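Beta-d-glucoside glucohydrolase (Hypocrea jecorina, PDB 3ZZ1) probably hydrolyses terminal, non-reducing beta-D-glucosyl residues with release of beta-D-glucose, as a family 3 glycoside hydrolase of cellulose breakdown. Local coordinates at residues 27-32 with 269-274; 52-57 with 290-295; 359-362 with 367-370; 435-440 with 484-489. One frame throughout, in Å; residues are numbered along the deposited sequence.

Contact 1. Residues 27-32 with 269-274; sequences DKVGIV and PALTNA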
loop_
_atom_site.group_PDB
_atom_site.type_symbol
_atom_site.label_atom_id
_atom_site.label_comp_id
_atom_site.label_asym_id
_atom_site.label_seq_id
_atom_site.Cartn_x
_atom_site.Cartn_y
_atom_site.Cartn_z
ATOM N N ASP A 27 -0.615 -32.746 -16.497
ATOM C CA ASP A 27 -0.461 -32.354 -15.101
ATOM C C ASP A 27 0.091 -30.934 -15.016
ATOM O O ASP A 27 -0.489 -30.073 -14.358
ATOM C CB ASP A 27 0.501 -33.300 -14.378
ATOM C CG ASP A 27 -0.087 -34.673 -14.134
ATOM O OD1 ASP A 27 -1.282 -34.771 -13.787
ATOM O OD2 ASP A 27 0.669 -35.657 -14.265
ATOM N N LYS A 28 1.203 -30.710 -15.713
ATOM C CA LYS A 28 1.953 -29.457 -15.664
ATOM C C LYS A 28 1.171 -28.293 -16.256
ATOM O O LYS A 28 1.189 -27.183 -15.713
ATOM C CB LYS A 28 3.296 -29.625 -16.388
ATOM C CG LYS A 28 4.258 -30.575 -15.689
ATOM C CD LYS A 28 5.339 -31.069 -16.638
ATOM C CE LYS A 28 6.156 -32.177 -16.005
ATOM N NZ LYS A 28 7.333 -32.532 -16.837
ATOM N N VAL A 29 0.488 -28.555 -17.369
ATOM C CA VAL A 29 -0.334 -27.549 -18.042
ATOM C C VAL A 29 -1.520 -27.145 -17.162
ATOM O O VAL A 29 -1.904 -25.980 -17.132
ATOM C CB VAL A 29 -0.786 -28.023 -19.452
ATOM C CG1 VAL A 29 -1.882 -27.133 -20.016
ATOM C CG2 VAL A 29 0.407 -28.051 -20.407
ATOM N N GLY A 30 -2.074 -28.110 -16.434
ATOM C CA GLY A 30 -3.175 -27.852 -15.504
ATOM C C GLY A 30 -2.765 -26.998 -14.312
ATOM O O GLY A 30 -3.567 -26.217 -13.796
ATOM N N ILE A 31 -1.513 -27.150 -13.881
ATOM C CA ILE A 31 -0.965 -26.387 -12.757
ATOM C C ILE A 31 -0.746 -24.905 -13.103
ATOM O O ILE A 31 -0.953 -24.026 -12.259
ATOM C CB ILE A 31 0.346 -27.045 -12.218
ATOM C CG1 ILE A 31 0.027 -28.409 -11.580
ATOM C CG2 ILE A 31 1.060 -26.136 -11.205
ATOM C CD1 ILE A 31 1.243 -29.202 -11.119
ATOM N N VAL A 32 -0.352 -24.634 -14.345
ATOM C CA VAL A 32 -0.008 -23.278 -14.772
ATOM C C VAL A 32 -1.158 -22.525 -15.454
ATOM O O VAL A 32 -1.062 -21.317 -15.674
ATOM C CB VAL A 32 1.243 -23.267 -15.700
ATOM C CG1 VAL A 32 2.381 -24.063 -15.069
ATOM C CG2 VAL A 32 0.909 -23.810 -17.077
ATOM N N PRO A 269 -5.068 -25.842 -23.449
ATOM C CA PRO A 269 -4.818 -26.618 -24.669
ATOM C C PRO A 269 -3.832 -25.934 -25.619
ATOM O O PRO A 269 -3.025 -26.615 -26.257
ATOM C CB PRO A 269 -6.207 -26.729 -25.313
ATOM C CG PRO A 269 -7.167 -26.541 -24.179
ATOM C CD PRO A 269 -6.501 -25.525 -23.288
ATOM N N ALA A 270 -3.884 -24.603 -25.699
ATOM C CA ALA A 270 -2.962 -23.844 -26.542
ATOM C C ALA A 270 -1.510 -23.952 -26.066
ATOM O O ALA A 270 -0.592 -24.001 -26.891
ATOM C CB ALA A 270 -3.395 -22.393 -26.652
ATOM N N LEU A 271 -1.303 -24.009 -24.746
ATOM C CA LEU A 271 0.036 -24.236 -24.197
ATOM C C LEU A 271 0.509 -25.658 -24.492
ATOM O O LEU A 271 1.657 -25.865 -24.897
ATOM C CB LEU A 271 0.100 -23.951 -22.691
ATOM C CG LEU A 271 1.479 -24.103 -22.027
ATOM C CD1 LEU A 271 2.523 -23.162 -22.625
ATOM C CD2 LEU A 271 1.389 -23.896 -20.523
ATOM N N THR A 272 -0.377 -26.631 -24.285
ATOM C CA THR A 272 -0.117 -28.014 -24.693
ATOM C C THR A 272 0.322 -28.060 -26.161
ATOM O O THR A 272 1.323 -28.695 -26.488
ATOM C CB THR A 272 -1.353 -28.923 -24.438
ATOM O OG1 THR A 272 -1.571 -29.038 -23.026
ATOM C CG2 THR A 272 -1.156 -30.322 -25.028
ATOM N N ASN A 273 -0.413 -27.352 -27.022
ATOM C CA ASN A 273 -0.096 -27.265 -28.447
ATOM C C ASN A 273 1.237 -26.576 -28.739
ATOM O O ASN A 273 1.968 -26.998 -29.640
ATOM C CB ASN A 273 -1.226 -26.573 -29.215
ATOM C CG ASN A 273 -2.497 -27.414 -29.277
ATOM O OD1 ASN A 273 -2.475 -28.620 -29.019
ATOM N ND2 ASN A 273 -3.614 -26.774 -29.617
ATOM N N ALA A 274 1.549 -25.528 -27.979
ATOM C CA ALA A 274 2.807 -24.789 -28.144
ATOM C C ALA A 274 4.040 -25.603 -27.725
ATOM O O ALA A 274 5.113 -25.452 -28.306
ATOM C CB ALA A 274 2.756 -23.459 -27.391
#
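V32 and L271 make the tight half of this helix-helix contact. The methyl CG2 of V32 meets CD2 of L271 at 3.5 Å, shorter than usual for two carbons, with the two side chains crossing at about a right angle. V32 holds CG2 between its own backbone N and carbonyl carbon, the crowded position, with CG1 anti to the carbonyl carbon (chi1 -50°), and CG2 faces L271. The leucine extends its branch with CG anti to the backbone N, which carries CD2 over to the valine. Both residues are buried, and a branched aliphatic suits each, since nothing polar is offered across this part.

V29, one turn earlier on helix 25-32, is buried too, but its methyl-to-methyl fit is looser. Its CG2 stands 4.3 Å from CD2 of L271 and comes to 3.4 Å from OG1 of T272, with CG1 of V29 at 3.6 Å from that oxygen. The hydroxyl thus rests against both valine methyls. T272 alone is partly exposed, and a small polar residue fits there. Behind V32, M288 and I292 of helix 282-298 continue the apolar layer.

The short axes approach to 9.7 Å at 133°, and no hydrogen bond joins the segments. Cohesion therefore comes from dispersion and the exclusion of water around a few methyls, without a directional bond to fix the register.

Contact 2. Residues 52-57 with 290-295; sequences ISYPSL and TRILAA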
loop_
_atom_site.group_PDB
_atom_site.type_symbol
_atom_site.label_atom_id
_atom_site.label_comp_id
_atom_site.label_asym_id
_atom_site.label_seq_id
_atom_site.Cartn_x
_atom_site.Cartn_y
_atom_site.Cartn_z
ATOM N N ILE A 52 0.426 -35.834 -6.872
ATOM C CA ILE A 52 1.247 -35.238 -5.817
ATOM C C ILE A 52 0.394 -34.562 -4.738
ATOM O O ILE A 52 0.893 -33.745 -3.953
ATOM C CB ILE A 52 2.287 -34.244 -6.393
ATOM C CG1 ILE A 52 1.604 -33.179 -7.257
ATOM C CG2 ILE A 52 3.353 -34.996 -7.190
ATOM C CD1 ILE A 52 2.378 -31.884 -7.346
ATOM N N SER A 53 -0.893 -34.919 -4.708
ATOM C CA SER A 53 -1.863 -34.376 -3.746
ATOM C C SER A 53 -1.945 -32.845 -3.803
ATOM O O SER A 53 -2.168 -32.179 -2.791
ATOM C CB SER A 53 -1.574 -34.874 -2.322
ATOM O OG SER A 53 -1.734 -36.281 -2.227
ATOM N N TYR A 54 -1.755 -32.306 -5.005
ATOM C CA TYR A 54 -1.850 -30.879 -5.252
ATOM C C TYR A 54 -3.300 -30.522 -5.559
ATOM O O TYR A 54 -3.875 -31.042 -6.515
ATOM C CB TYR A 54 -0.935 -30.471 -6.407
ATOM C CG TYR A 54 -0.814 -28.974 -6.597
ATOM C CD1 TYR A 54 -0.165 -28.179 -5.649
ATOM C CD2 TYR A 54 -1.341 -28.353 -7.724
ATOM C CE1 TYR A 54 -0.048 -26.801 -5.823
ATOM C CE2 TYR A 54 -1.223 -26.978 -7.910
ATOM C CZ TYR A 54 -0.584 -26.209 -6.956
ATOM O OH TYR A 54 -0.484 -24.849 -7.147
ATOM N N PRO A 55 -3.905 -29.648 -4.735
ATOM C CA PRO A 55 -5.309 -29.310 -4.925
ATOM C C PRO A 55 -5.475 -28.343 -6.087
ATOM O O PRO A 55 -4.483 -27.884 -6.655
ATOM C CB PRO A 55 -5.671 -28.614 -3.610
ATOM C CG PRO A 55 -4.410 -27.930 -3.212
ATOM C CD PRO A 55 -3.296 -28.861 -3.645
ATOM N N SER A 56 -6.719 -28.049 -6.451
ATOM C CA SER A 56 -6.986 -26.917 -7.318
ATOM C C SER A 56 -6.598 -25.695 -6.498
ATOM O O SER A 56 -7.235 -25.410 -5.478
ATOM C CB SER A 56 -8.462 -26.869 -7.693
ATOM O OG SER A 56 -8.782 -25.644 -8.328
ATOM N N LEU A 57 -5.533 -25.008 -6.912
ATOM C CA LEU A 57 -5.043 -23.836 -6.184
ATOM C C LEU A 57 -6.115 -22.754 -6.183
ATOM O O LEU A 57 -6.684 -22.441 -7.226
ATOM C CB LEU A 57 -3.735 -23.312 -6.788
ATOM C CG LEU A 57 -2.915 -22.354 -5.914
ATOM C CD1 LEU A 57 -2.157 -23.102 -4.818
ATOM C CD2 LEU A 57 -1.949 -21.554 -6.767
ATOM N N THR A 290 7.872 -25.848 -11.137
ATOM C CA THR A 290 8.798 -25.798 -10.007
ATOM C C THR A 290 8.529 -24.583 -9.118
ATOM O O THR A 290 8.393 -24.717 -7.911
ATOM C CB THR A 290 10.263 -25.786 -10.476
ATOM O OG1 THR A 290 10.495 -26.917 -11.324
ATOM C CG2 THR A 290 11.213 -25.834 -9.280
ATOM N N ARG A 291 8.432 -23.408 -9.733
ATOM C CA ARG A 291 8.162 -22.166 -9.016
ATOM C C ARG A 291 6.812 -22.193 -8.279
ATOM O O ARG A 291 6.728 -21.788 -7.115
ATOM C CB ARG A 291 8.248 -20.978 -9.982
ATOM C CG ARG A 291 9.648 -20.772 -10.550
ATOM C CD ARG A 291 9.693 -19.700 -11.621
ATOM N NE ARG A 291 11.067 -19.418 -12.030
ATOM C CZ ARG A 291 11.876 -18.544 -11.431
ATOM N NH1 ARG A 291 11.454 -17.844 -10.386
ATOM N NH2 ARG A 291 13.112 -18.362 -11.884
ATOM N N ILE A 292 5.778 -22.698 -8.953
ATOM C CA ILE A 292 4.427 -22.786 -8.379
ATOM C C ILE A 292 4.370 -23.800 -7.231
ATOM O O ILE A 292 3.873 -23.487 -6.143
ATOM C CB ILE A 292 3.347 -23.117 -9.455
ATOM C CG1 ILE A 292 3.280 -22.013 -10.511
ATOM C CG2 ILE A 292 1.979 -23.288 -8.816
ATOM C CD1 ILE A 292 2.583 -22.434 -11.808
ATOM N N LEU A 293 4.883 -25.006 -7.472
ATOM C CA LEU A 293 4.943 -26.039 -6.428
ATOM C C LEU A 293 5.853 -25.650 -5.260
ATOM O O LEU A 293 5.558 -25.979 -4.112
ATOM C CB LEU A 293 5.373 -27.390 -7.000
ATOM C CG LEU A 293 4.464 -28.079 -8.023
ATOM C CD1 LEU A 293 5.050 -29.431 -8.390
ATOM C CD2 LEU A 293 3.035 -28.220 -7.520
ATOM N N ALA A 294 6.951 -24.950 -5.549
ATOM C CA ALA A 294 7.858 -24.492 -4.495
ATOM C C ALA A 294 7.169 -23.531 -3.534
ATOM O O ALA A 294 7.423 -23.574 -2.338
ATOM C CB ALA A 294 9.092 -23.846 -5.085
ATOM N N ALA A 295 6.303 -22.672 -4.068
ATOM C CA ALA A 295 5.555 -21.705 -3.264
ATOM C C ALA A 295 4.574 -22.416 -2.341
ATOM O O ALA A 295 4.344 -21.990 -1.205
ATOM C CB ALA A 295 4.819 -20.723 -4.168
HETATM O O HOH W 1 1.315 -23.105 -5.412
#
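The glycosyl hydrolase family 3 N-terminal domain, of the TIM-barrel clan, here rests the loop ahead of its strand 58-60 on helix 282-298, with Y54 meeting L293 and I292. CD2 of L293 lies over one face of the Y54 ring, 3.9 Å from the centroid and 17° off the normal, a CH-pi contact displaced toward the rim nearest CD1. The same methyl meets CD1 of I52 at 3.7 Å, tip to tip, and leucine suits the corner between ring and isoleucine. Y54 directs its ring at the helix with CG anti to the backbone N (chi1 -171°). Its OH passes 3.4 Å from CG2 of I292 and is joined at 3.0 Å to a water lying at the ring edge, in plane. That water donates to the carbonyl O of I292 at 2.7 Å, linking phenol to helix backbone. A leucine in place of Y54 would probably leave the water without its phenol partner and the L293 methyl without a ring to cover. W296 stands edge-to-face with Y54, and I31 of helix 25-32 packs on it. S53 and Y54 together face A49, which fits a G1 beta bulge; S53, at its first position, has the positive phi (57°) typical of that bulge.

Contact 3. Residues 359-362 with 367-370; sequences GNHA and SCND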
loop_
_atom_site.group_PDB
_atom_site.type_symbol
_atom_site.label_atom_id
_atom_site.label_comp_id
_atom_site.label_asym_id
_atom_site.label_seq_id
_atom_site.Cartn_x
_atom_site.Cartn_y
_atom_site.Cartn_z
ATOM N N GLY A 359 -24.206 4.956 4.857
ATOM C CA GLY A 359 -24.788 5.058 3.526
ATOM C C GLY A 359 -24.641 3.749 2.772
ATOM O O GLY A 359 -24.375 2.708 3.375
ATOM N N ASN A 360 -24.804 3.805 1.452
ATOM C CA ASN A 360 -24.740 2.612 0.605
ATOM C C ASN A 360 -23.347 1.983 0.544
ATOM O O ASN A 360 -23.210 0.793 0.269
ATOM C CB ASN A 360 -25.251 2.920 -0.807
ATOM C CG ASN A 360 -26.769 3.041 -0.875
ATOM O OD1 ASN A 360 -27.502 2.427 -0.094
ATOM N ND2 ASN A 360 -27.247 3.828 -1.827
ATOM N N HIS A 361 -22.323 2.790 0.808
ATOM C CA HIS A 361 -20.944 2.311 0.878
ATOM C C HIS A 361 -20.738 1.364 2.065
ATOM O O HIS A 361 -20.225 0.253 1.905
ATOM C CB HIS A 361 -19.975 3.492 0.964
ATOM C CG HIS A 361 -18.538 3.085 1.031
ATOM N ND1 HIS A 361 -17.848 2.985 2.219
ATOM C CD2 HIS A 361 -17.668 2.730 0.057
ATOM C CE1 HIS A 361 -16.613 2.591 1.973
ATOM N NE2 HIS A 361 -16.477 2.431 0.670
ATOM N N ALA A 362 -21.161 1.808 3.247
ATOM C CA ALA A 362 -21.038 1.024 4.475
ATOM C C ALA A 362 -21.943 -0.214 4.491
ATOM O O ALA A 362 -21.605 -1.221 5.119
ATOM C CB ALA A 362 -21.326 1.903 5.681
ATOM N N SER A 367 -26.262 -0.962 -5.034
ATOM C CA SER A 367 -25.827 0.222 -5.771
ATOM C C SER A 367 -24.329 0.481 -5.609
ATOM O O SER A 367 -23.788 1.416 -6.202
ATOM C CB SER A 367 -26.633 1.452 -5.349
ATOM O OG SER A 367 -26.302 1.863 -4.037
ATOM N N CYS A 368 -23.664 -0.362 -4.821
ATOM C CA CYS A 368 -22.270 -0.140 -4.470
ATOM C C CYS A 368 -21.431 -1.422 -4.546
ATOM O O CYS A 368 -20.677 -1.732 -3.623
ATOM C CB CYS A 368 -22.186 0.493 -3.072
ATOM S SG CYS A 368 -20.711 1.502 -2.782
ATOM N N ASN A 369 -21.566 -2.162 -5.649
ATOM C CA ASN A 369 -20.717 -3.331 -5.900
ATOM C C ASN A 369 -19.250 -2.925 -6.056
ATOM O O ASN A 369 -18.944 -1.879 -6.642
ATOM C CB ASN A 369 -21.194 -4.120 -7.129
ATOM C CG ASN A 369 -22.470 -4.926 -6.865
ATOM O OD1 ASN A 369 -23.154 -5.350 -7.805
ATOM N ND2 ASN A 369 -22.793 -5.142 -5.593
ATOM N N ASP A 370 -18.356 -3.759 -5.521
ATOM C CA ASP A 370 -16.918 -3.481 -5.478
ATOM C C ASP A 370 -16.617 -2.148 -4.782
ATOM O O ASP A 370 -15.590 -1.519 -5.028
ATOM C CB ASP A 370 -16.304 -3.533 -6.885
ATOM C CG ASP A 370 -16.526 -4.870 -7.579
ATOM O OD1 ASP A 370 -16.903 -5.863 -6.914
ATOM O OD2 ASP A 370 -16.311 -4.931 -8.802
#
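This is a short-range contact within one loop, between N360, H361 and the pair S367, C368, in the region that follows strand 348-352 of the family 3 C-terminal domain. C368 enters with its CB 3.5 Å from the carbonyl O of N360, while its SG reaches the backbone, 3.8 Å from CA of H361. The sulfur has swung anti to the backbone N (chi1 -153°). It stands 5.3 Å from the centroid of the H361 ring and 70° off the normal, so it approaches obliquely. The same SG is bonded to C373 in a disulfide, which closes a small ring of chain and ties this loop to itself; the covalent bond holds a segment that has no regular backbone hydrogen bonding within 367-370. The CA-CB bond of H361 points away from 367-370, and its ring nitrogens make weak bonds to the carbonyls of A377 and M380. On the more exposed part of the contact, where small polar side chains are at home, ND2 of N360 comes to 3.1 Å from OG of S367, but the angle is too poor for a hydrogen bond. The serine hydroxyl is instead paired with OG of S365, and OD1 of N360 is held by R363 NH2.

Contact 4. Residues 435-440 with 484-489; sequences ITADSG and GAIILE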
loop_
_atom_site.group_PDB
_atom_site.type_symbol
_atom_site.label_atom_id
_atom_site.label_comp_id
_atom_site.label_asym_id
_atom_site.label_seq_id
_atom_site.Cartn_x
_atom_site.Cartn_y
_atom_site.Cartn_z
ATOM N N ILE A 435 -16.028 15.561 5.095
ATOM C CA ILE A 435 -15.838 15.616 3.651
ATOM C C ILE A 435 -15.008 14.423 3.176
ATOM O O ILE A 435 -14.307 13.790 3.971
ATOM C CB ILE A 435 -15.208 16.966 3.187
ATOM C CG1 ILE A 435 -13.769 17.113 3.695
ATOM C CG2 ILE A 435 -16.088 18.156 3.608
ATOM C CD1 ILE A 435 -13.035 18.329 3.155
ATOM N N THR A 436 -15.112 14.109 1.885
ATOM C CA THR A 436 -14.432 12.950 1.309
ATOM C C THR A 436 -13.899 13.209 -0.098
ATOM O O THR A 436 -14.292 14.170 -0.767
ATOM C CB THR A 436 -15.369 11.719 1.194
ATOM O OG1 THR A 436 -16.490 12.042 0.362
ATOM C CG2 THR A 436 -15.849 11.221 2.562
ATOM N N ALA A 437 -12.987 12.338 -0.520
ATOM C CA ALA A 437 -12.678 12.119 -1.926
ATOM C C ALA A 437 -12.452 10.622 -2.122
ATOM O O ALA A 437 -11.922 9.947 -1.236
ATOM C CB ALA A 437 -11.468 12.915 -2.355
ATOM N N ASP A 438 -12.872 10.112 -3.275
ATOM C CA ASP A 438 -12.852 8.682 -3.551
ATOM C C ASP A 438 -12.172 8.431 -4.895
ATOM O O ASP A 438 -12.040 9.347 -5.713
ATOM C CB ASP A 438 -14.290 8.126 -3.552
ATOM C CG ASP A 438 -14.361 6.630 -3.216
ATOM O OD1 ASP A 438 -13.304 5.991 -3.025
ATOM O OD2 ASP A 438 -15.491 6.088 -3.137
ATOM N N SER A 439 -11.716 7.196 -5.096
ATOM C CA SER A 439 -11.167 6.727 -6.379
ATOM C C SER A 439 -11.071 5.200 -6.361
ATOM O O SER A 439 -11.269 4.571 -5.316
ATOM C CB SER A 439 -9.799 7.359 -6.679
ATOM O OG SER A 439 -8.766 6.779 -5.900
ATOM N N GLY A 440 -10.773 4.599 -7.509
ATOM C CA GLY A 440 -10.610 3.148 -7.557
ATOM C C GLY A 440 -10.121 2.590 -8.873
ATOM O O GLY A 440 -9.563 3.309 -9.700
ATOM N N GLY A 484 -6.575 9.892 -1.099
ATOM C CA GLY A 484 -5.340 10.613 -1.408
ATOM C C GLY A 484 -5.444 12.108 -1.186
ATOM O O GLY A 484 -6.472 12.606 -0.710
ATOM N N ALA A 485 -4.373 12.818 -1.543
ATOM C CA ALA A 485 -4.271 14.262 -1.350
ATOM C C ALA A 485 -5.449 15.043 -1.918
ATOM O O ALA A 485 -5.939 14.752 -3.007
ATOM C CB ALA A 485 -2.971 14.787 -1.928
ATOM N N ILE A 486 -5.896 16.022 -1.141
ATOM C CA ILE A 486 -6.909 16.984 -1.539
ATOM C C ILE A 486 -6.280 18.346 -1.307
ATOM O O ILE A 486 -5.574 18.532 -0.316
ATOM C CB ILE A 486 -8.174 16.847 -0.655
ATOM C CG1 ILE A 486 -8.947 15.577 -1.004
ATOM C CG2 ILE A 486 -9.081 18.088 -0.743
ATOM C CD1 ILE A 486 -9.918 15.146 0.089
ATOM N N ILE A 487 -6.511 19.292 -2.214
ATOM C CA ILE A 487 -6.060 20.664 -1.991
ATOM C C ILE A 487 -6.963 21.296 -0.922
ATOM O O ILE A 487 -8.183 21.386 -1.091
ATOM C CB ILE A 487 -6.056 21.501 -3.301
ATOM C CG1 ILE A 487 -5.224 20.808 -4.395
ATOM C CG2 ILE A 487 -5.569 22.924 -3.038
ATOM C CD1 ILE A 487 -3.714 20.827 -4.179
ATOM N N LEU A 488 -6.355 21.703 0.189
ATOM C CA LEU A 488 -7.118 22.147 1.355
ATOM C C LEU A 488 -7.109 23.666 1.533
ATOM O O LEU A 488 -7.602 24.187 2.538
ATOM C CB LEU A 488 -6.599 21.454 2.620
ATOM C CG LEU A 488 -6.698 19.927 2.682
ATOM C CD1 LEU A 488 -5.774 19.390 3.758
ATOM C CD2 LEU A 488 -8.139 19.448 2.897
ATOM N N GLU A 489 -6.571 24.367 0.538
ATOM C CA GLU A 489 -6.343 25.816 0.613
ATOM C C GLU A 489 -7.599 26.667 0.777
ATOM O O GLU A 489 -7.554 27.700 1.447
ATOM C CB GLU A 489 -5.534 26.293 -0.591
ATOM C CG GLU A 489 -4.159 25.674 -0.663
ATOM C CD GLU A 489 -3.336 25.941 0.578
ATOM O OE1 GLU A 489 -3.157 27.128 0.932
ATOM O OE2 GLU A 489 -2.863 24.962 1.196
#
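A437 and I486 meet where the chain leaves two neighbouring parallel strands, 430-437 and 476-482, which are linked by a beta-alpha-beta crossover through helix 462-472 in the mixed sheet of the family 3 C-terminal domain. The side-chain contact is aliphatic. CB of A437 touches CD1 of I486 at 3.7 Å and CG1 at 3.9 Å, so the methyl lies against the outer end of the longer branch. That branch runs out with CG1 anti to the carbonyl carbon (chi1 -73°) and CD1 extended beyond it, which also brings I486 CD1 to 4.4 Å from the backbone atom C of T436. Alanine fits because the isoleucine fills the space in front of the strand; isoleucine fits because its branched chain reaches back over the sheet from a loop lacking regular structure. No hydrogen bond spans the two segments.

Further out, the strand is held by backbone bonds from A437 to H481 and V483, while V480 and W502 pack against I486 and cover it. The CA-CB bond of T436 points away from 484-489, and its hydroxyl bonds to OD2 of D374. L488 stands at the N-cap of helix 489-492 but, being a leucine, offers that helix no polar side-chain cap; its side chain packs on W502 instead.

Beyond the strand the chain passes into a loop, where N of S439 donates a bent bond to OD1 of the preceding D438 at 2.9 Å, with an N-H...O angle of 132°, and the donor lies 39° out of the carboxylate plane.

In the fold
Contacts 1 and 2 form one continuous region, their centres 15 Å apart: helix 25-32 lies against helix 282-298, CG1 of V32 meeting CD1 of I292 at 3.7 Å and CD1 of I31 meeting CD2 of L293 at 4.1 Å. Contacts 3 and 4 belong to the C-terminal domain; their centres lie 19 Å apart and their nearest atoms about 5 Å, without touching. The loop beside contact 3 nevertheless serves both, D375 bonding to N360 and D374 to T436. From contact 2 to contact 3 the centres are 37 Å apart. In family 3 the active site lies between the N-terminal (TIM-barrel clan) and C-terminal domains, and bonds from D370 to R67 and from S439 to G124, both partners in the N-terminal range, tie the two together.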